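Local coordinates for plasmin and fibronectin-binding protein A (PDB 4MR0) that binds human fibronectin, plasmin, plasminogen and serum albumin, acting at the pneumococcal surface as a fibronectin-dependent adhesin and invasin, at residues 134-137 with 138-142; 151-155 with 156-160; 353-356 with 357-360; 379-382 with 383-386. One frame throughout, in Å; residues are numbered along the deposited sequence.

Contact 1: residues 134-137 with 138-142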
# COMPACT_ATOMS: atom_id res chain seq x y z
N ALA A 134 -14.78 4.00 28.37
CA ALA A 134 -13.75 4.63 29.20
C ALA A 134 -12.74 5.34 28.30
O ALA A 134 -12.34 6.47 28.57
CB ALA A 134 -13.05 3.58 30.06
N ILE A 135 -12.33 4.65 27.24
CA ILE A 135 -11.38 5.20 26.29
C ILE A 135 -11.98 6.43 25.60
O ILE A 135 -11.33 7.46 25.47
CB ILE A 135 -10.98 4.14 25.23
CG1 ILE A 135 -10.23 2.99 25.92
CG2 ILE A 135 -10.12 4.76 24.13
CD1 ILE A 135 -10.12 1.72 25.09
N GLN A 136 -13.23 6.34 25.18
CA GLN A 136 -13.88 7.47 24.52
C GLN A 136 -13.99 8.67 25.45
O GLN A 136 -13.77 9.81 25.04
CB GLN A 136 -15.27 7.07 24.02
CG GLN A 136 -15.88 8.08 23.05
CD GLN A 136 -15.03 8.29 21.80
OE1 GLN A 136 -14.40 9.33 21.62
NE2 GLN A 136 -15.01 7.29 20.93
N ASP A 137 -14.32 8.43 26.72
CA ASP A 137 -14.44 9.52 27.68
C ASP A 137 -13.09 10.20 27.88
O ASP A 137 -13.01 11.41 28.07
CB ASP A 137 -14.96 9.00 29.04
CG ASP A 137 -16.36 8.41 28.94
OD1 ASP A 137 -17.15 8.88 28.09
OD2 ASP A 137 -16.67 7.48 29.71
N ALA A 138 -12.02 9.41 27.85
CA ALA A 138 -10.68 9.96 28.01
C ALA A 138 -10.39 10.88 26.84
O ALA A 138 -9.93 12.01 27.01
CB ALA A 138 -9.65 8.83 28.06
N ILE A 139 -10.66 10.39 25.63
CA ILE A 139 -10.43 11.16 24.42
C ILE A 139 -11.27 12.44 24.43
O ILE A 139 -10.76 13.52 24.13
CB ILE A 139 -10.76 10.33 23.16
CG1 ILE A 139 -9.75 9.18 23.01
CG2 ILE A 139 -10.74 11.21 21.93
CD1 ILE A 139 -10.08 8.21 21.91
N ASP A 140 -12.55 12.30 24.76
CA ASP A 140 -13.44 13.46 24.80
C ASP A 140 -12.95 14.55 25.74
O ASP A 140 -13.02 15.73 25.42
CB ASP A 140 -14.86 13.02 25.19
CG ASP A 140 -15.54 12.22 24.11
OD1 ASP A 140 -14.97 12.12 23.00
OD2 ASP A 140 -16.65 11.69 24.36
N ALA A 141 -12.45 14.15 26.91
CA ALA A 141 -11.94 15.11 27.88
C ALA A 141 -10.68 15.77 27.34
O ALA A 141 -10.48 16.98 27.48
CB ALA A 141 -11.64 14.42 29.20
N ALA A 142 -9.82 14.98 26.70
CA ALA A 142 -8.58 15.49 26.14
C ALA A 142 -8.87 16.51 25.04
O ALA A 142 -8.19 17.53 24.94
CB ALA A 142 -7.75 14.34 25.59
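Ile-135 and Ile-139, one helical turn apart, illustrate how a short helix builds an apolar face. The two side chains lie side by side and point the same way, with the CG2 methyl of Ile-135 4.1 Å from the CD1 methyl of Ile-139. Their first torsions almost coincide (chi1 -65° and -68°), each setting CG1 opposite the carbonyl carbon and next to the backbone N, and both chains run on nearly straight to CD1. Ile-139 thereby brings its CG1 back to 3.4 Å from Ile-135 O, resting on the preceding turn, while the CB of Ala-138 sits 3.4 Å from the same oxygen.

The polar part is backbone. The N-H groups of Ala-138 to Ala-141 each bond the carbonyl four residues back; among them Asp-140 N to Gln-136 O is the shortest at 2.8 Å, and Ala-138 N to Ala-134 O measures 3.0 Å.

The charged groups lie on the more open side. The carboxylate of Asp-140 leans over the carbonyl of Gln-136, its CG standing 3.1 Å from Gln-136 O, and its OD1 forms a salt bridge with Lys-167, which would offset the charge of Asp-140. Asp-137 OD1 lies 4.7 Å from Asp-140 OD2, a like-charge approach without contact.

Beyond the helix, Ile-135 packs on Phe-153, Tyr-158 and Val-164, and Ala-138 on Tyr-121 and Val-151. The result is an amphipathic helix laid across the first strands at the N-terminal end of the domain, the cap characteristic of right-handed parallel beta-helices of the pectate lyase type.

Contact 2: residues 151-155 with 156-160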
# COMPACT_ATOMS: atom_id res chain seq x y z
N VAL A 151 -3.54 11.52 26.12
CA VAL A 151 -4.20 10.35 26.70
C VAL A 151 -3.17 9.22 26.77
O VAL A 151 -2.45 8.97 25.81
CB VAL A 151 -5.40 9.90 25.84
CG1 VAL A 151 -6.01 8.62 26.40
CG2 VAL A 151 -6.46 11.01 25.81
N TYR A 152 -3.11 8.53 27.91
CA TYR A 152 -2.14 7.45 28.07
C TYR A 152 -2.78 6.09 28.33
O TYR A 152 -3.83 6.00 28.97
CB TYR A 152 -1.17 7.78 29.21
CG TYR A 152 -0.10 6.73 29.41
CD1 TYR A 152 0.91 6.54 28.46
CD2 TYR A 152 -0.09 5.93 30.55
CE1 TYR A 152 1.89 5.56 28.64
CE2 TYR A 152 0.89 4.95 30.74
CZ TYR A 152 1.87 4.77 29.79
OH TYR A 152 2.83 3.80 29.97
N PHE A 153 -2.14 5.04 27.83
CA PHE A 153 -2.61 3.67 28.00
C PHE A 153 -1.56 2.83 28.72
O PHE A 153 -0.51 2.52 28.15
CB PHE A 153 -2.90 3.00 26.65
CG PHE A 153 -4.11 3.52 25.93
CD1 PHE A 153 -4.09 4.77 25.32
CD2 PHE A 153 -5.26 2.74 25.83
CE1 PHE A 153 -5.21 5.24 24.61
CE2 PHE A 153 -6.38 3.19 25.12
CZ PHE A 153 -6.35 4.44 24.51
N PRO A 154 -1.81 2.47 29.99
CA PRO A 154 -0.88 1.65 30.77
C PRO A 154 -0.85 0.23 30.21
O PRO A 154 -1.68 -0.13 29.38
CB PRO A 154 -1.47 1.69 32.18
CG PRO A 154 -2.17 3.02 32.22
CD PRO A 154 -2.84 3.06 30.86
N GLU A 155 0.10 -0.58 30.68
CA GLU A 155 0.20 -1.96 30.23
C GLU A 155 -1.16 -2.63 30.40
O GLU A 155 -1.87 -2.35 31.37
CB GLU A 155 1.23 -2.72 31.07
CG GLU A 155 1.41 -4.17 30.63
CD GLU A 155 2.30 -4.96 31.57
OE1 GLU A 155 3.26 -4.37 32.12
OE2 GLU A 155 2.05 -6.17 31.75
N GLY A 156 -1.52 -3.50 29.46
CA GLY A 156 -2.80 -4.18 29.56
C GLY A 156 -3.41 -4.48 28.21
O GLY A 156 -2.82 -4.20 27.17
N THR A 157 -4.60 -5.08 28.22
CA THR A 157 -5.31 -5.40 26.99
C THR A 157 -6.66 -4.72 27.08
O THR A 157 -7.47 -5.03 27.96
CB THR A 157 -5.48 -6.91 26.82
OG1 THR A 157 -4.19 -7.53 26.84
CG2 THR A 157 -6.15 -7.22 25.49
N TYR A 158 -6.91 -3.78 26.17
CA TYR A 158 -8.14 -3.02 26.17
C TYR A 158 -9.12 -3.47 25.10
O TYR A 158 -8.97 -3.14 23.93
CB TYR A 158 -7.80 -1.54 25.99
CG TYR A 158 -6.84 -1.05 27.05
CD1 TYR A 158 -7.31 -0.58 28.27
CD2 TYR A 158 -5.46 -1.12 26.85
CE1 TYR A 158 -6.43 -0.18 29.27
CE2 TYR A 158 -4.57 -0.73 27.84
CZ TYR A 158 -5.06 -0.26 29.05
OH TYR A 158 -4.19 0.12 30.04
N LEU A 159 -10.12 -4.23 25.51
CA LEU A 159 -11.13 -4.73 24.60
C LEU A 159 -12.13 -3.62 24.26
O LEU A 159 -12.53 -2.86 25.15
CB LEU A 159 -11.89 -5.90 25.24
CG LEU A 159 -13.16 -6.38 24.53
CD1 LEU A 159 -12.78 -7.11 23.25
CD2 LEU A 159 -13.95 -7.31 25.46
N VAL A 160 -12.52 -3.52 22.99
CA VAL A 160 -13.53 -2.54 22.59
C VAL A 160 -14.59 -3.26 21.78
O VAL A 160 -14.28 -4.03 20.87
CB VAL A 160 -12.95 -1.36 21.76
CG1 VAL A 160 -12.00 -0.54 22.63
CG2 VAL A 160 -12.27 -1.87 20.49
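Phe-153 and Tyr-158 meet as a T-shaped pair, the edge of the phenylalanine directed at the face of the tyrosine. Their planes stand 85° apart and the ring centroids are separated by 5.5 Å. The touching edge atom is Phe-153 CD2, which lies 4.0 Å from Tyr-158 CD2, out toward the rim of the tyrosine ring. In both residues CG is turned away from the carbonyl carbon and lies beside the backbone N, chi1 being -56° in Tyr-158; with both CB atoms directed at the other segment, the two rings come together in the mouth of the bend.

The side chains of Tyr-158 and Pro-154 cross at about a right angle. The tyrosine hydroxyl reaches the proline backbone and donates to Pro-154 O over 2.6 Å, while Pro-154 CD packs 3.3 Å from the same OH. The donor stands above the carbonyl plane, 48° out of it, and the oxygen in turn lies at the edge of the tyrosine ring, near its plane.

Between the two aromatic residues the chain turns a corner at Glu-155 and Gly-156. Gly-156 adopts a positive phi that suits glycine, which lets strand 150-153 pass into strand 156-160 through a very short link.

Around the pair, Phe-153 packs on Leu-172 and Leu-174 of strand 170-174. Chemically, one tyrosine does two jobs: its face takes up a hydrocarbon edge in the buried interior, and its hydroxyl satisfies a carbonyl of the corner, tying the strand to the turn that precedes it.

Contact 3: residues 353-356 with 357-360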
# COMPACT_ATOMS: atom_id res chain seq x y z
N TYR A 353 -8.77 2.17 -7.10
CA TYR A 353 -9.96 2.80 -7.64
C TYR A 353 -9.81 4.28 -7.93
O TYR A 353 -9.16 5.01 -7.17
CB TYR A 353 -11.10 2.57 -6.64
CG TYR A 353 -12.42 3.24 -6.97
CD1 TYR A 353 -13.23 2.75 -7.99
CD2 TYR A 353 -12.87 4.34 -6.24
CE1 TYR A 353 -14.47 3.33 -8.27
CE2 TYR A 353 -14.11 4.93 -6.51
CZ TYR A 353 -14.90 4.42 -7.52
OH TYR A 353 -16.13 5.00 -7.78
N GLN A 354 -10.42 4.72 -9.03
CA GLN A 354 -10.41 6.12 -9.42
C GLN A 354 -11.47 6.33 -10.49
O GLN A 354 -11.83 5.39 -11.21
CB GLN A 354 -9.03 6.54 -9.97
CG GLN A 354 -8.67 5.96 -11.34
CD GLN A 354 -7.40 6.57 -11.92
OE1 GLN A 354 -6.42 5.86 -12.17
NE2 GLN A 354 -7.41 7.88 -12.12
N THR A 355 -11.99 7.54 -10.59
CA THR A 355 -13.00 7.88 -11.59
C THR A 355 -12.77 9.33 -12.01
O THR A 355 -11.93 10.02 -11.43
CB THR A 355 -14.44 7.80 -11.03
OG1 THR A 355 -14.63 8.87 -10.10
CG2 THR A 355 -14.69 6.48 -10.32
N LEU A 356 -13.51 9.79 -13.01
CA LEU A 356 -13.36 11.17 -13.46
C LEU A 356 -13.69 12.13 -12.32
O LEU A 356 -13.27 13.29 -12.32
CB LEU A 356 -14.31 11.46 -14.63
CG LEU A 356 -14.02 10.78 -15.97
CD1 LEU A 356 -15.15 11.11 -16.94
CD2 LEU A 356 -12.68 11.24 -16.51
N SER A 357 -14.44 11.63 -11.34
CA SER A 357 -14.87 12.43 -10.19
C SER A 357 -13.98 12.40 -8.95
O SER A 357 -14.31 13.02 -7.95
CB SER A 357 -16.29 12.03 -9.79
OG SER A 357 -17.19 12.23 -10.86
N THR A 358 -12.87 11.67 -9.00
CA THR A 358 -11.97 11.62 -7.84
C THR A 358 -10.68 12.36 -8.15
O THR A 358 -10.16 12.29 -9.27
CB THR A 358 -11.60 10.17 -7.45
OG1 THR A 358 -10.87 9.56 -8.53
CG2 THR A 358 -12.85 9.35 -7.14
N GLN A 359 -10.16 13.09 -7.17
CA GLN A 359 -8.92 13.82 -7.34
C GLN A 359 -7.79 12.88 -6.87
O GLN A 359 -7.85 12.33 -5.77
CB GLN A 359 -8.93 15.11 -6.53
CG GLN A 359 -7.73 16.04 -6.78
CD GLN A 359 -7.58 16.45 -8.24
OE1 GLN A 359 -8.52 16.99 -8.85
NE2 GLN A 359 -6.40 16.22 -8.81
N ASN A 360 -6.78 12.70 -7.72
CA ASN A 360 -5.66 11.82 -7.42
C ASN A 360 -4.86 12.17 -6.16
O ASN A 360 -4.43 13.31 -5.98
CB ASN A 360 -4.69 11.80 -8.61
CG ASN A 360 -5.22 11.01 -9.80
OD1 ASN A 360 -6.41 10.69 -9.88
ND2 ASN A 360 -4.33 10.71 -10.75
O HOH W 1 -8.89 10.23 -11.29
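Gln-354 leads into a type I beta turn, Thr-355 to Thr-358, in the long loop between strands 329-337 and 364-372 of the parallel beta-helix. Gln-354 packs its CB 3.8 Å from Thr-358 OG1, and its extended side chain carries the amide away from the turn toward Thr-382 and the carbonyl of Asp-426, to which NE2 bonds.

Thr-355 makes most of the bonds. Its N-H runs almost straight (173°) to Thr-358 OG1 at 3.1 Å. The turn itself is closed by Thr-358 N to Thr-355 O, 3.1 Å, with the donor well above the carbonyl plane. Thr-355 OG1 in turn accepts from Ser-357 N at 3.0 Å, adding an ST turn inside the beta turn. That reach depends on chi1 of 70°, which places OG1 between the backbone N and the carbonyl carbon.

Leu-356 occupies the second position of the turn; its CB bond points away from 357-360, and the side chain touches Asp-423.

Within the mouth of the loop, one water accepts from Gln-354 NE2 at 2.9 Å and lies within hydrogen-bonding distance of Thr-355 O and of Asn-360 OD1, the last also 2.9 Å away.

Contact 4: residues 379-382 with 383-386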
# COMPACT_ATOMS: atom_id res chain seq x y z
N VAL A 379 3.83 -2.36 -3.16
CA VAL A 379 3.17 -1.10 -3.52
C VAL A 379 2.44 -1.25 -4.85
O VAL A 379 3.05 -1.59 -5.86
CB VAL A 379 4.23 0.04 -3.66
CG1 VAL A 379 3.56 1.34 -4.07
CG2 VAL A 379 4.99 0.21 -2.35
N ARG A 380 1.13 -1.01 -4.84
CA ARG A 380 0.33 -1.11 -6.06
C ARG A 380 -0.73 -0.03 -6.04
O ARG A 380 -1.47 0.11 -5.06
CB ARG A 380 -0.33 -2.49 -6.16
CG ARG A 380 -1.34 -2.61 -7.30
CD ARG A 380 -1.77 -4.06 -7.48
NE ARG A 380 -2.77 -4.23 -8.54
CZ ARG A 380 -4.08 -4.08 -8.36
NH1 ARG A 380 -4.57 -3.76 -7.17
NH2 ARG A 380 -4.91 -4.27 -9.38
N PHE A 381 -0.83 0.74 -7.12
CA PHE A 381 -1.79 1.83 -7.15
C PHE A 381 -2.14 2.32 -8.55
O PHE A 381 -1.39 2.13 -9.50
CB PHE A 381 -1.24 3.02 -6.36
CG PHE A 381 0.07 3.54 -6.90
CD1 PHE A 381 1.28 2.96 -6.53
CD2 PHE A 381 0.09 4.60 -7.81
CE1 PHE A 381 2.50 3.41 -7.07
CE2 PHE A 381 1.30 5.05 -8.36
CZ PHE A 381 2.50 4.46 -7.99
N THR A 382 -3.30 2.97 -8.64
CA THR A 382 -3.77 3.60 -9.87
C THR A 382 -4.35 4.92 -9.41
O THR A 382 -5.02 4.98 -8.38
CB THR A 382 -4.87 2.78 -10.61
OG1 THR A 382 -5.29 3.49 -11.79
CG2 THR A 382 -6.09 2.57 -9.71
N GLY A 383 -4.09 6.00 -10.15
CA GLY A 383 -4.63 7.29 -9.76
C GLY A 383 -3.84 8.09 -8.73
O GLY A 383 -4.44 8.76 -7.89
N PHE A 384 -2.51 8.02 -8.77
CA PHE A 384 -1.67 8.81 -7.86
C PHE A 384 -0.88 9.80 -8.70
O PHE A 384 -0.59 9.54 -9.87
CB PHE A 384 -0.66 7.93 -7.11
CG PHE A 384 -1.21 7.21 -5.90
CD1 PHE A 384 -2.56 7.29 -5.57
CD2 PHE A 384 -0.36 6.42 -5.12
CE1 PHE A 384 -3.06 6.59 -4.47
CE2 PHE A 384 -0.85 5.72 -4.02
CZ PHE A 384 -2.21 5.80 -3.69
N THR A 385 -0.51 10.93 -8.11
CA THR A 385 0.29 11.93 -8.82
C THR A 385 1.41 12.38 -7.88
O THR A 385 1.16 12.70 -6.72
CB THR A 385 -0.56 13.14 -9.23
OG1 THR A 385 -1.69 12.69 -10.00
CG2 THR A 385 0.27 14.10 -10.09
N ASP A 386 2.64 12.39 -8.39
CA ASP A 386 3.80 12.78 -7.60
C ASP A 386 4.00 11.78 -6.47
O ASP A 386 3.66 12.04 -5.31
CB ASP A 386 3.65 14.20 -7.05
CG ASP A 386 4.86 14.66 -6.25
OD1 ASP A 386 5.93 14.02 -6.36
OD2 ASP A 386 4.74 15.66 -5.51
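Thr-382 OG1, only 3.2 Å from Gly-383 N but too poorly angled to bond it, is gripped from outside the turn: it is hydrogen-bonded to OE1 of Gln-354 and more weakly to Tyr-418 N and Tyr-416 O. With OG1 opposite the backbone N (chi1 179°), the hydroxyl looks out of the turn, toward the neighbouring loops.

Inward, the contact is aromatic. Phe-381 and Phe-384 lie with planes 13° from parallel and centroids 4.7 Å apart, yet offset until little of one ring lies over the other. The close approach is therefore local: Phe-384 CD2 sits over one face of the Phe-381 ring, 3.3 Å from Phe-381 CD2, while Phe-384 CB is 3.5 Å from that same CD2. From the other direction Phe-381 CB makes a CH-pi contact over the Phe-384 face, 3.9 Å from the centroid and 22° off its normal. Phe-381 holds its CG between the backbone N and the carbonyl carbon, which turns the ring in toward the bend.

Gly-383 links the two, with a positive phi that suits glycine and swings the chain round. Asn-428 spans the bend, its ND2 bonded to Phe-381 O and its OD1 to Phe-384 N, so a side-chain amide takes both backbone groups on either side of the turn.

Phe-381 also packs on Val-387 and Ile-389, and Phe-384 on Pro-361 and Thr-351. The arrangement is a buried aromatic pair at the corner between successive strands of a parallel beta-helix, and here the corner lies at the end of the third PbH1 repeat.

In the fold
The four contacts, all in the parallel beta-helix domain of a longer, wall-anchored protein, fall into two pairs. Contacts 1 and 2, with centres 12 Å apart, belong to its N-terminal end and share a core: Ala-142 CB reaches Val-151 CG2 at 3.6 Å and Ile-135 CD1 reaches Val-160 CG1 at 3.8 Å. Contacts 3 and 4, with centres 11 Å apart, lie further along and are joined by Gln-354 OE1 and Thr-382 OG1, 2.7 Å apart. The nearest atoms of contact 1 and contact 3 are about 27 Å apart. None of these side chains is a metal ligand; the nearest, Phe-384, is about 9 Å from a calcium ion.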